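Local coordinates for putative uncharacterized protein PAE0789 (Pyrobaculum aerophilum, PDB 2ZYZ) that probably serves as the structural subunit of a splicing endonuclease and may bind nucleic acid, at residues F29-S34 with V97-V102; K46-E51 with Y56-M61. All coordinates share one frame; numbering follows the deposited sequence.

Interaction 1: residues F29-S34 with V97-V102; sequences FKDLKS and VTYYYV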
ATOM      1  N   PHE C  29       9.000 -21.214 -14.713  1.00 21.67           N
ATOM      2  CA  PHE C  29       9.296 -22.625 -14.921  1.00 22.45           C
ATOM      3  C   PHE C  29      10.768 -22.887 -14.634  1.00 22.96           C
ATOM      4  O   PHE C  29      11.102 -23.779 -13.952  1.00 23.26           O
ATOM      5  CB  PHE C  29       8.928 -23.074 -16.330  1.00 22.97           C
ATOM      6  CG  PHE C  29       7.464 -23.175 -16.573  1.00 24.23           C
ATOM      7  CD1 PHE C  29       6.641 -23.816 -15.702  1.00 24.30           C
ATOM      8  CD2 PHE C  29       6.908 -22.629 -17.691  1.00 25.96           C
ATOM      9  CE1 PHE C  29       5.346 -23.887 -15.935  1.00 25.57           C
ATOM     10  CE2 PHE C  29       5.613 -22.730 -17.908  1.00 27.74           C
ATOM     11  CZ  PHE C  29       4.827 -23.346 -17.027  1.00 26.50           C
ATOM     12  N   LYS C  30      11.619 -22.035 -15.143  1.00 22.60           N
ATOM     13  CA  LYS C  30      13.033 -22.154 -14.938  1.00 24.52           C
ATOM     14  C   LYS C  30      13.396 -22.080 -13.484  1.00 24.10           C
ATOM     15  O   LYS C  30      14.217 -22.819 -13.043  1.00 23.84           O
ATOM     16  CB  LYS C  30      13.817 -21.075 -15.661  1.00 24.44           C
ATOM     17  CG  LYS C  30      13.785 -21.111 -17.116  1.00 29.25           C
ATOM     18  CD  LYS C  30      14.878 -20.287 -17.685  1.00 32.38           C
ATOM     19  CE  LYS C  30      15.014 -20.455 -19.152  1.00 36.12           C
ATOM     20  NZ  LYS C  30      15.817 -21.618 -19.463  1.00 37.64           N
ATOM     21  N   ASP C  31      12.782 -21.154 -12.764  1.00 23.34           N
ATOM     22  CA  ASP C  31      13.028 -20.995 -11.343  1.00 23.76           C
ATOM     23  C   ASP C  31      12.583 -22.178 -10.525  1.00 23.46           C
ATOM     24  O   ASP C  31      13.288 -22.612  -9.708  1.00 24.55           O
ATOM     25  CB  ASP C  31      12.435 -19.692 -10.786  1.00 23.30           C
ATOM     26  CG  ASP C  31      12.887 -19.392  -9.373  1.00 25.51           C
ATOM     27  OD1 ASP C  31      14.019 -19.006  -9.191  1.00 28.97           O
ATOM     28  OD2 ASP C  31      12.121 -19.517  -8.461  1.00 23.53           O
ATOM     29  N   LEU C  32      11.396 -22.689 -10.778  1.00 23.37           N
ATOM     30  CA  LEU C  32      10.918 -23.839 -10.051  1.00 23.20           C
ATOM     31  C   LEU C  32      11.780 -25.078 -10.311  1.00 24.61           C
ATOM     32  O   LEU C  32      12.037 -25.847  -9.424  1.00 24.63           O
ATOM     33  CB  LEU C  32       9.469 -24.121 -10.389  1.00 22.97           C
ATOM     34  CG  LEU C  32       8.445 -23.142  -9.859  1.00 20.51           C
ATOM     35  CD1 LEU C  32       7.106 -23.407 -10.451  1.00 19.44           C
ATOM     36  CD2 LEU C  32       8.369 -23.140  -8.385  1.00 19.73           C
ATOM     37  N   LYS C  33      12.161 -25.267 -11.556  1.00 26.21           N
ATOM     38  CA  LYS C  33      13.057 -26.344 -11.901  1.00 28.63           C
ATOM     39  C   LYS C  33      14.357 -26.264 -11.129  1.00 29.52           C
ATOM     40  O   LYS C  33      14.738 -27.198 -10.517  1.00 30.48           O
ATOM     41  CB  LYS C  33      13.238 -26.494 -13.405  1.00 28.06           C
ATOM     42  CG  LYS C  33      12.098 -27.226 -14.023  1.00 31.24           C
ATOM     43  CD  LYS C  33      12.136 -27.313 -15.553  1.00 34.05           C
ATOM     44  CE  LYS C  33      10.751 -27.172 -16.163  1.00 37.44           C
ATOM     45  NZ  LYS C  33      10.788 -26.581 -17.508  1.00 38.38           N
ATOM     46  N   SER C  34      14.995 -25.113 -11.129  1.00 30.93           N
ATOM     47  CA  SER C  34      16.105 -24.871 -10.232  1.00 31.75           C
ATOM     48  C   SER C  34      15.894 -25.190  -8.774  1.00 32.10           C
ATOM     49  O   SER C  34      16.821 -25.545  -8.090  1.00 32.65           O
ATOM     50  CB  SER C  34      16.661 -23.465 -10.401  1.00 32.03           C
ATOM     51  OG  SER C  34      15.842 -22.518  -9.774  1.00 34.16           O
ATOM     52  N   VAL C  97      11.350 -13.689  -9.831  1.00 16.76           N
ATOM     53  CA  VAL C  97      10.216 -14.412  -9.349  1.00 16.83           C
ATOM     54  C   VAL C  97      10.179 -14.519  -7.823  1.00 16.89           C
ATOM     55  O   VAL C  97      11.146 -14.853  -7.233  1.00 18.11           O
ATOM     56  CB  VAL C  97      10.122 -15.824  -9.935  1.00 17.19           C
ATOM     57  CG1 VAL C  97       8.822 -16.422  -9.566  1.00 18.58           C
ATOM     58  CG2 VAL C  97      10.281 -15.807 -11.399  1.00 15.82           C
ATOM     59  N   THR C  98       9.049 -14.205  -7.238  1.00 16.63           N
ATOM     60  CA  THR C  98       8.826 -14.253  -5.805  1.00 17.73           C
ATOM     61  C   THR C  98       7.541 -15.008  -5.551  1.00 17.36           C
ATOM     62  O   THR C  98       6.629 -14.809  -6.253  1.00 19.35           O
ATOM     63  CB  THR C  98       8.623 -12.821  -5.259  1.00 18.27           C
ATOM     64  OG1 THR C  98       9.746 -12.035  -5.585  1.00 19.60           O
ATOM     65  CG2 THR C  98       8.482 -12.820  -3.751  1.00 19.10           C
ATOM     66  N   TYR C  99       7.472 -15.874  -4.552  1.00 15.90           N
ATOM     67  CA  TYR C  99       6.262 -16.679  -4.320  1.00 15.87           C
ATOM     68  C   TYR C  99       5.539 -16.346  -3.008  1.00 15.25           C
ATOM     69  O   TYR C  99       6.160 -16.143  -2.010  1.00 16.29           O
ATOM     70  CB  TYR C  99       6.532 -18.186  -4.378  1.00 16.58           C
ATOM     71  CG  TYR C  99       7.345 -18.661  -5.575  1.00 16.49           C
ATOM     72  CD1 TYR C  99       8.698 -18.676  -5.538  1.00 19.14           C
ATOM     73  CD2 TYR C  99       6.743 -19.068  -6.721  1.00 17.34           C
ATOM     74  CE1 TYR C  99       9.427 -19.118  -6.598  1.00 17.71           C
ATOM     75  CE2 TYR C  99       7.444 -19.484  -7.767  1.00 15.01           C
ATOM     76  CZ  TYR C  99       8.793 -19.533  -7.722  1.00 17.14           C
ATOM     77  OH  TYR C  99       9.501 -19.947  -8.807  1.00 17.44           O
ATOM     78  N   TYR C 100       4.212 -16.270  -3.054  1.00 14.79           N
ATOM     79  CA  TYR C 100       3.399 -16.154  -1.881  1.00 15.09           C
ATOM     80  C   TYR C 100       2.347 -17.291  -1.813  1.00 15.55           C
ATOM     81  O   TYR C 100       1.679 -17.527  -2.738  1.00 14.79           O
ATOM     82  CB  TYR C 100       2.700 -14.785  -1.839  1.00 15.96           C
ATOM     83  CG  TYR C 100       3.504 -13.650  -1.258  1.00 15.21           C
ATOM     84  CD1 TYR C 100       4.573 -13.099  -1.925  1.00 12.57           C
ATOM     85  CD2 TYR C 100       3.189 -13.126  -0.042  1.00 14.61           C
ATOM     86  CE1 TYR C 100       5.291 -12.090  -1.407  1.00 15.10           C
ATOM     87  CE2 TYR C 100       3.894 -12.109   0.479  1.00 16.55           C
ATOM     88  CZ  TYR C 100       4.964 -11.596  -0.176  1.00 14.11           C
ATOM     89  OH  TYR C 100       5.644 -10.573   0.387  1.00 16.92           O
ATOM     90  N   TYR C 101       2.185 -17.894  -0.660  1.00 14.75           N
ATOM     91  CA  TYR C 101       0.971 -18.639  -0.405  1.00 15.89           C
ATOM     92  C   TYR C 101      -0.255 -17.755  -0.346  1.00 14.93           C
ATOM     93  O   TYR C 101      -0.183 -16.677   0.122  1.00 14.77           O
ATOM     94  CB  TYR C 101       1.026 -19.419   0.914  1.00 18.02           C
ATOM     95  CG  TYR C 101       2.223 -20.285   1.096  1.00 20.18           C
ATOM     96  CD1 TYR C 101       3.137 -20.004   2.063  1.00 22.97           C
ATOM     97  CD2 TYR C 101       2.412 -21.395   0.343  1.00 21.70           C
ATOM     98  CE1 TYR C 101       4.190 -20.745   2.241  1.00 23.64           C
ATOM     99  CE2 TYR C 101       3.498 -22.178   0.530  1.00 24.19           C
ATOM    100  CZ  TYR C 101       4.390 -21.832   1.500  1.00 23.60           C
ATOM    101  OH  TYR C 101       5.497 -22.565   1.708  1.00 26.07           O
ATOM    102  N   VAL C 102      -1.382 -18.283  -0.786  1.00 14.30           N
ATOM    103  CA  VAL C 102      -2.650 -17.665  -0.532  1.00 14.06           C
ATOM    104  C   VAL C 102      -3.724 -18.698  -0.161  1.00 15.80           C
ATOM    105  O   VAL C 102      -3.679 -19.782  -0.645  1.00 16.60           O
ATOM    106  CB  VAL C 102      -3.092 -16.828  -1.705  1.00 14.05           C
ATOM    107  CG1 VAL C 102      -3.314 -17.655  -2.867  1.00 15.41           C
ATOM    108  CG2 VAL C 102      -4.244 -16.048  -1.397  1.00 14.82           C
TER
HETATM  109  O   HOH W   1      12.861 -16.918  -7.235  1.00 34.95           O
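Three groups converge on Asp31 OD2, the polar focus through which helix 29-34 meets strand 97-102. Tyr99 supplies a short bond: its OH donates to Asp31 OD2 at 2.7 Å. The carboxylate oxygen lies at the edge of the phenol ring, near its plane, and receives the hydroxyl on its anti lone pair, with carboxylate and ring turned only 24° apart. Arg35, just beyond the helix segment, forms a salt bridge through NE to the same oxygen, which probably favours the charged carboxylate. A water adds a third, weak bond, donating to Asp31 OD2 at 3.0 Å while giving a firmer one to Val97 O at 2.7 Å, and thus ties the helix to the strand backbone.

Asp31 CG stands anti to the backbone N (chi1 -170°), which brings OD2 within bonding distance of Tyr99 OH. Beside this polar link, Leu32 supplies an apolar one: its CD2 methyl lies 3.7 Å from Tyr99 CZ, approaching the ring obliquely. Within the helix, Ser34 OG donates to the backbone Asp31 O at 2.6 Å. The two axes pass 9.8 Å apart and cross at -71°. The spacing is that of a helix packed on a sheet; the crossing is steep. Here an N-terminal helix lies across a mixed sheet and meets its outermost strand within the chain, which continues the sheet by antiparallel pairing with a strand in the chain of another protein.

Interaction 2: residues K46-E51 with Y56-M61; sequences KIFIAE and YLFYVM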
ATOM      1  N   LYS C  46      -1.383 -19.602 -17.290  1.00 32.65           N
ATOM      2  CA  LYS C  46      -0.965 -19.058 -16.021  1.00 30.09           C
ATOM      3  C   LYS C  46      -1.267 -19.901 -14.808  1.00 28.11           C
ATOM      4  O   LYS C  46      -0.901 -19.547 -13.721  1.00 26.02           O
ATOM      5  CB  LYS C  46      -1.461 -17.653 -15.841  1.00 30.12           C
ATOM      6  CG  LYS C  46      -0.586 -16.727 -16.544  1.00 32.30           C
ATOM      7  CD  LYS C  46      -1.079 -15.358 -16.517  1.00 37.03           C
ATOM      8  CE  LYS C  46      -2.575 -15.232 -16.758  1.00 37.14           C
ATOM      9  NZ  LYS C  46      -2.926 -13.792 -16.630  1.00 38.97           N
ATOM     10  N   ILE C  47      -1.925 -21.023 -15.028  1.00 25.97           N
ATOM     11  CA  ILE C  47      -2.211 -21.978 -13.976  1.00 23.24           C
ATOM     12  C   ILE C  47      -1.584 -23.344 -14.248  1.00 22.86           C
ATOM     13  O   ILE C  47      -1.744 -23.870 -15.277  1.00 21.86           O
ATOM     14  CB  ILE C  47      -3.697 -22.135 -13.767  1.00 23.98           C
ATOM     15  CG1 ILE C  47      -4.355 -20.790 -13.510  1.00 21.94           C
ATOM     16  CG2 ILE C  47      -3.951 -23.052 -12.679  1.00 23.85           C
ATOM     17  CD1 ILE C  47      -5.759 -20.820 -13.441  1.00 23.58           C
ATOM     18  N   PHE C  48      -0.852 -23.862 -13.290  1.00 20.27           N
ATOM     19  CA  PHE C  48      -0.227 -25.153 -13.449  1.00 20.16           C
ATOM     20  C   PHE C  48      -0.043 -25.855 -12.120  1.00 21.11           C
ATOM     21  O   PHE C  48      -0.156 -25.246 -11.135  1.00 19.67           O
ATOM     22  CB  PHE C  48       1.085 -25.101 -14.195  1.00 20.93           C
ATOM     23  CG  PHE C  48       2.133 -24.289 -13.535  1.00 20.68           C
ATOM     24  CD1 PHE C  48       3.054 -24.861 -12.711  1.00 19.17           C
ATOM     25  CD2 PHE C  48       2.221 -22.935 -13.752  1.00 21.48           C
ATOM     26  CE1 PHE C  48       3.995 -24.139 -12.148  1.00 20.00           C
ATOM     27  CE2 PHE C  48       3.194 -22.234 -13.165  1.00 20.61           C
ATOM     28  CZ  PHE C  48       4.067 -22.850 -12.338  1.00 20.39           C
ATOM     29  N   ILE C  49       0.212 -27.153 -12.160  1.00 21.50           N
ATOM     30  CA  ILE C  49       0.524 -27.929 -10.981  1.00 20.74           C
ATOM     31  C   ILE C  49       1.972 -28.310 -11.043  1.00 20.99           C
ATOM     32  O   ILE C  49       2.418 -28.752 -12.054  1.00 20.50           O
ATOM     33  CB  ILE C  49      -0.310 -29.217 -10.929  1.00 21.35           C
ATOM     34  CG1 ILE C  49      -1.775 -28.873 -10.951  1.00 20.03           C
ATOM     35  CG2 ILE C  49       0.012 -30.036  -9.672  1.00 22.34           C
ATOM     36  CD1 ILE C  49      -2.676 -29.970 -11.124  1.00 24.89           C
ATOM     37  N   ALA C  50       2.687 -28.165  -9.939  1.00 21.22           N
ATOM     38  CA  ALA C  50       4.047 -28.617  -9.861  1.00 21.27           C
ATOM     39  C   ALA C  50       4.274 -29.246  -8.514  1.00 23.69           C
ATOM     40  O   ALA C  50       3.534 -29.025  -7.633  1.00 22.03           O
ATOM     41  CB  ALA C  50       4.973 -27.545 -10.068  1.00 22.50           C
ATOM     42  N   GLU C  51       5.333 -30.018  -8.376  1.00 25.53           N
ATOM     43  CA  GLU C  51       5.536 -30.876  -7.211  1.00 26.77           C
ATOM     44  C   GLU C  51       6.963 -30.854  -6.694  1.00 27.53           C
ATOM     45  O   GLU C  51       7.869 -30.972  -7.447  1.00 27.60           O
ATOM     46  CB  GLU C  51       5.166 -32.301  -7.528  1.00 27.07           C
ATOM     47  CG  GLU C  51       5.687 -33.282  -6.503  1.00 27.64           C
ATOM     48  CD  GLU C  51       4.940 -34.601  -6.460  1.00 29.73           C
ATOM     49  OE1 GLU C  51       4.992 -35.229  -5.380  1.00 31.04           O
ATOM     50  OE2 GLU C  51       4.352 -35.029  -7.478  1.00 30.30           O
ATOM     51  N   TYR C  56       1.448 -28.483  -5.578  1.00 22.90           N
ATOM     52  CA  TYR C  56       0.853 -27.182  -5.408  1.00 22.81           C
ATOM     53  C   TYR C  56       0.195 -26.697  -6.695  1.00 20.99           C
ATOM     54  O   TYR C  56       0.603 -27.040  -7.729  1.00 21.01           O
ATOM     55  CB  TYR C  56       1.911 -26.162  -5.030  1.00 24.20           C
ATOM     56  CG  TYR C  56       2.807 -26.440  -3.827  1.00 27.03           C
ATOM     57  CD1 TYR C  56       3.950 -27.144  -3.980  1.00 28.45           C
ATOM     58  CD2 TYR C  56       2.546 -25.917  -2.599  1.00 29.03           C
ATOM     59  CE1 TYR C  56       4.747 -27.385  -2.987  1.00 30.39           C
ATOM     60  CE2 TYR C  56       3.376 -26.165  -1.560  1.00 30.33           C
ATOM     61  CZ  TYR C  56       4.493 -26.897  -1.780  1.00 29.76           C
ATOM     62  OH  TYR C  56       5.430 -27.189  -0.821  1.00 31.04           O
ATOM     63  N   LEU C  57      -0.794 -25.850  -6.559  1.00 19.60           N
ATOM     64  CA  LEU C  57      -1.351 -25.171  -7.670  1.00 19.06           C
ATOM     65  C   LEU C  57      -0.761 -23.790  -7.767  1.00 19.31           C
ATOM     66  O   LEU C  57      -0.924 -23.023  -6.874  1.00 20.02           O
ATOM     67  CB  LEU C  57      -2.856 -25.100  -7.547  1.00 18.79           C
ATOM     68  CG  LEU C  57      -3.671 -24.460  -8.650  1.00 21.42           C
ATOM     69  CD1 LEU C  57      -3.588 -25.274  -9.874  1.00 23.23           C
ATOM     70  CD2 LEU C  57      -5.065 -24.316  -8.212  1.00 21.80           C
ATOM     71  N   PHE C  58      -0.061 -23.523  -8.859  1.00 18.21           N
ATOM     72  CA  PHE C  58       0.589 -22.264  -9.105  1.00 17.32           C
ATOM     73  C   PHE C  58      -0.255 -21.366  -9.997  1.00 17.70           C
ATOM     74  O   PHE C  58      -0.810 -21.824 -10.974  1.00 18.33           O
ATOM     75  CB  PHE C  58       1.947 -22.447  -9.723  1.00 17.46           C
ATOM     76  CG  PHE C  58       2.968 -22.953  -8.789  1.00 17.70           C
ATOM     77  CD1 PHE C  58       3.091 -24.273  -8.576  1.00 17.54           C
ATOM     78  CD2 PHE C  58       3.818 -22.097  -8.128  1.00 19.22           C
ATOM     79  CE1 PHE C  58       4.042 -24.733  -7.709  1.00 18.03           C
ATOM     80  CE2 PHE C  58       4.742 -22.559  -7.266  1.00 20.96           C
ATOM     81  CZ  PHE C  58       4.854 -23.876  -7.062  1.00 19.66           C
ATOM     82  N   TYR C  59      -0.254 -20.079  -9.669  1.00 17.22           N
ATOM     83  CA  TYR C  59      -0.882 -19.066 -10.493  1.00 17.61           C
ATOM     84  C   TYR C  59       0.109 -17.936 -10.703  1.00 16.97           C
ATOM     85  O   TYR C  59       0.626 -17.391  -9.771  1.00 16.24           O
ATOM     86  CB  TYR C  59      -2.175 -18.575  -9.856  1.00 18.74           C
ATOM     87  CG  TYR C  59      -2.910 -17.530 -10.628  1.00 19.78           C
ATOM     88  CD1 TYR C  59      -3.280 -17.740 -11.912  1.00 21.08           C
ATOM     89  CD2 TYR C  59      -3.238 -16.338 -10.061  1.00 22.62           C
ATOM     90  CE1 TYR C  59      -3.935 -16.823 -12.604  1.00 22.90           C
ATOM     91  CE2 TYR C  59      -3.890 -15.393 -10.771  1.00 24.06           C
ATOM     92  CZ  TYR C  59      -4.231 -15.656 -12.039  1.00 23.33           C
ATOM     93  OH  TYR C  59      -4.860 -14.734 -12.722  1.00 24.39           O
ATOM     94  N   VAL C  60       0.385 -17.598 -11.946  1.00 16.15           N
ATOM     95  CA  VAL C  60       1.424 -16.672 -12.264  1.00 16.43           C
ATOM     96  C   VAL C  60       0.818 -15.277 -12.375  1.00 16.94           C
ATOM     97  O   VAL C  60      -0.130 -15.126 -13.064  1.00 17.23           O
ATOM     98  CB  VAL C  60       2.103 -17.010 -13.618  1.00 17.06           C
ATOM     99  CG1 VAL C  60       3.000 -15.963 -14.017  1.00 17.24           C
ATOM    100  CG2 VAL C  60       2.815 -18.280 -13.538  1.00 18.71           C
ATOM    101  N   MET C  61       1.400 -14.304 -11.692  1.00 15.18           N
ATOM    102  CA  MET C  61       0.992 -12.931 -11.750  1.00 16.88           C
ATOM    103  C   MET C  61       2.145 -12.050 -12.178  1.00 16.86           C
ATOM    104  O   MET C  61       3.123 -11.982 -11.519  1.00 16.41           O
ATOM    105  CB  MET C  61       0.478 -12.481 -10.384  1.00 15.22           C
ATOM    106  CG  MET C  61      -0.715 -13.223  -9.977  1.00 18.76           C
ATOM    107  SD  MET C  61      -1.441 -12.731  -8.433  1.00 19.58           S
ATOM    108  CE  MET C  61      -2.005 -11.096  -8.751  1.00 20.91           C
TER
HETATM  109  O   HOH W   2      -2.333 -13.477 -13.608  1.00 28.15           O
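Phe48 and Phe58 are a hydrogen-bonded pair of an antiparallel beta hairpin, and each donates its backbone N-H to the other's carbonyl oxygen. Ala50 with Tyr56 forms the next such hydrogen-bonded pair, and Val60 N adds a bond to Lys46 O. Phe48 CG sits between its own backbone N and carbonyl carbon (chi1 61°), which swings the ring over the neighbouring strand. There Phe58 CB presses on one face of the Phe48 ring, 3.4 Å from Phe48 CZ, a CH-pi contact. The two rings are almost parallel, at 7°, but slid so far apart, with the Phe48 and Phe58 centroids 5.1 Å distant, that they barely overlap. At the edge of the Phe48 ring stands Val60 CG2, 4.0 Å from Phe48 CE2. Replacing Phe48 by alanine removes the ring, which is likely to leave a gap over Phe58 CB and Val60 CG2 without its aromatic neighbour.

The sheet face opposite Phe48 and Phe58 carries Ile47, Ile49, Leu57 and Tyr59, where Leu57 CD1 fits against Ile47 CG2 and Ile47 CG1 meets the Tyr59 ring.

Lys46, in the turn before the strand, can be followed outward. Its CB passes near Val60 O, its CG touches Val60 CB, and its CD lies 3.6 Å from Val60 O. A bend at chi3 (-43°) then carries CE onward to the ammonium group, which donates to a water 3.1 Å from Lys46 NZ. That same water donates to Val60 O at 2.8 Å.

In the fold
The two contacts divide the labour of one alpha/beta layer. Interaction 2 is buried and extensive, a hairpin of central strands knit by backbone bonds and filled with apolar side chains; interaction 1 is smaller and only partly buried, fixing helix 29-34 to the strand outermost within this chain through one tyrosine-carboxylate bond and a water, with a leucine packed beside them. Both reach the same sheet, and the hairpin lies within the chain loop that interaction 1 closes. They join at Leu32, whose CD1 packs on Phe48 and CD2 on Phe58; Phe29 also touches Phe48, and Tyr99 touches Phe58. Helix 69-81 covers the opposite face of the sheet, contacting Ile47, Leu57 and Tyr59.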